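Local coordinates for YonK protein (Bacillus subtilis, PDB 2H4O) that is of unknown function but comes from the SPbeta prophage and assembles into an octamer of identical chains, at the interface of chains A and B. Sequence-based numbering; all coordinates share one arbitrary frame. Chains: chain A/B, YonK protein.

The interface of chains A and B. Residues chain A 36, 39-40, 42-43; chain B 15, 17, 20, 35, 51.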
loop_
_atom_site.group_PDB
_atom_site.type_symbol
_atom_site.label_atom_id
_atom_site.label_comp_id
_atom_site.label_asym_id
_atom_site.label_seq_id
_atom_site.Cartn_x
_atom_site.Cartn_y
_atom_site.Cartn_z
ATOM N N LYS A 36 16.101 -23.332 -6.126
ATOM C CA LYS A 36 17.501 -23.482 -5.735
ATOM C C LYS A 36 18.373 -22.415 -6.427
ATOM O O LYS A 36 19.070 -21.636 -5.778
ATOM C CB LYS A 36 17.986 -24.900 -6.098
ATOM C CG LYS A 36 19.280 -25.357 -5.393
ATOM C CD LYS A 36 19.714 -26.781 -5.853
ATOM C CE LYS A 36 20.640 -27.537 -4.823
ATOM N NZ LYS A 36 21.901 -26.817 -4.427
ATOM N N LEU A 39 17.276 -18.919 -5.267
ATOM C CA LEU A 39 17.737 -18.703 -3.909
ATOM C C LEU A 39 19.210 -18.442 -3.823
ATOM O O LEU A 39 19.637 -17.647 -3.027
ATOM C CB LEU A 39 17.374 -19.905 -3.055
ATOM C CG LEU A 39 16.588 -19.676 -1.771
ATOM C CD1 LEU A 39 15.403 -18.766 -2.047
ATOM C CD2 LEU A 39 16.136 -21.016 -1.239
ATOM N N SER A 40 19.997 -19.115 -4.646
ATOM C CA SER A 40 21.444 -18.939 -4.604
ATOM C C SER A 40 21.921 -17.563 -5.001
ATOM O O SER A 40 22.981 -17.135 -4.581
ATOM C CB SER A 40 22.123 -19.961 -5.492
ATOM O OG SER A 40 21.845 -19.690 -6.836
ATOM N N PHE A 42 21.030 -15.072 -3.960
ATOM C CA PHE A 42 21.007 -14.259 -2.748
ATOM C C PHE A 42 21.879 -14.786 -1.602
ATOM O O PHE A 42 22.043 -14.116 -0.578
ATOM C CB PHE A 42 19.561 -14.086 -2.253
ATOM C CG PHE A 42 18.666 -13.338 -3.209
ATOM C CD1 PHE A 42 17.761 -14.018 -4.020
ATOM C CD2 PHE A 42 18.708 -11.950 -3.274
ATOM C CE1 PHE A 42 16.911 -13.332 -4.867
ATOM C CE2 PHE A 42 17.858 -11.250 -4.124
ATOM C CZ PHE A 42 16.957 -11.944 -4.921
ATOM N N ASN A 43 22.449 -15.969 -1.772
ATOM C CA ASN A 43 23.296 -16.529 -0.735
ATOM C C ASN A 43 24.466 -15.631 -0.369
ATOM O O ASN A 43 25.293 -15.315 -1.205
ATOM C CB ASN A 43 23.831 -17.888 -1.160
ATOM C CG ASN A 43 24.616 -18.570 -0.056
ATOM O OD1 ASN A 43 24.096 -18.796 1.034
ATOM N ND2 ASN A 43 25.870 -18.904 -0.336
ATOM N N PHE B 15 21.506 -14.140 4.883
ATOM C CA PHE B 15 21.230 -15.452 4.312
ATOM C C PHE B 15 22.411 -16.314 3.924
ATOM O O PHE B 15 23.262 -15.920 3.140
ATOM C CB PHE B 15 20.332 -15.290 3.099
ATOM C CG PHE B 15 19.948 -16.580 2.460
ATOM C CD1 PHE B 15 19.396 -17.601 3.216
ATOM C CD2 PHE B 15 20.054 -16.755 1.084
ATOM C CE1 PHE B 15 18.946 -18.780 2.611
ATOM C CE2 PHE B 15 19.602 -17.932 0.478
ATOM C CZ PHE B 15 19.044 -18.943 1.252
HETATM N N MSE B 17 22.788 -19.974 2.437
HETATM C CA MSE B 17 22.119 -21.090 1.805
HETATM C C MSE B 17 22.844 -22.401 1.939
HETATM O O MSE B 17 22.275 -23.453 1.654
HETATM C CB MSE B 17 21.906 -20.784 0.332
HETATM C CG MSE B 17 21.084 -21.830 -0.383
HETATM SE SE MSE B 17 21.104 -21.539 -2.267
HETATM C CE MSE B 17 23.052 -21.361 -2.539
HETATM N N MSE B 20 21.658 -23.258 5.024
HETATM C CA MSE B 20 20.251 -22.916 4.876
HETATM C C MSE B 20 19.655 -22.211 6.098
HETATM O O MSE B 20 18.621 -22.619 6.631
HETATM C CB MSE B 20 19.441 -24.166 4.546
HETATM C CG MSE B 20 19.352 -24.461 3.053
HETATM SE SE MSE B 20 18.183 -23.246 2.031
HETATM C CE MSE B 20 16.516 -24.207 2.163
ATOM N N PHE B 35 15.928 -21.580 7.656
ATOM C CA PHE B 35 15.083 -21.429 6.497
ATOM C C PHE B 35 14.534 -22.762 6.019
ATOM O O PHE B 35 13.434 -22.813 5.452
ATOM C CB PHE B 35 15.890 -20.742 5.410
ATOM C CG PHE B 35 15.062 -20.107 4.377
ATOM C CD1 PHE B 35 13.950 -19.365 4.737
ATOM C CD2 PHE B 35 15.389 -20.233 3.034
ATOM C CE1 PHE B 35 13.175 -18.763 3.782
ATOM C CE2 PHE B 35 14.614 -19.629 2.063
ATOM C CZ PHE B 35 13.502 -18.888 2.439
ATOM N N VAL B 51 11.855 -12.614 -2.342
ATOM C CA VAL B 51 13.199 -12.505 -1.792
ATOM C C VAL B 51 13.727 -11.155 -2.265
ATOM O O VAL B 51 13.861 -10.877 -3.463
ATOM C CB VAL B 51 14.080 -13.667 -2.277
ATOM C CG1 VAL B 51 15.436 -13.551 -1.680
ATOM C CG2 VAL B 51 13.435 -15.001 -1.884
#
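Helix 35-40 of chain A and the loop that follows it pack against strand 14-16, the loop after that strand, strand 46-55 and the start of helix 35-40 of chain B. The two subunits of this YonK-family octamer illustrate how a short helix can be seated on a neighbour largely by apolar contacts, and the two-fold symmetry repeats the arrangement with the chains exchanged. B:Met17, a selenomethionine, reaches along the helix end. Its CG lies anti to the backbone N (chi1 -174°) and the chain runs on extended before bending at chi3 (50°), which lays the terminal methyl CE of B:Met17 3.4 Å from CB of A:Ser40 and the selenium beside the same serine's backbone. Near the root of this side chain, the side chain of A:Asn43 crosses that of B:Met17 at about a right angle, with CG of A:Asn43 3.5 Å from CB of B:Met17. The approach of its OD1 to the B:Met17 backbone N is modelled too short for a bond to be read with confidence. The ring of B:Phe15 presents an edge to chain A, with the carbonyl O of A:Leu39 in the ring plane, 3.5 Å from CE2 of B:Phe15. On the same ring, CZ of B:Phe15 meets the branch carbon CG of A:Leu39 at 4.0 Å, the two side chains crossing nearly perpendicularly. The CD2 methyl of A:Leu39 lies in the plane of the B:Phe35 ring at its edge, 3.9 Å from CE2 of B:Phe35. At the other flank, B:Val51 sets its CG1 methyl over a face of the A:Phe42 ring, 3.5 Å from the centroid and displaced toward the CD1-CE1 side, a CH-pi contact.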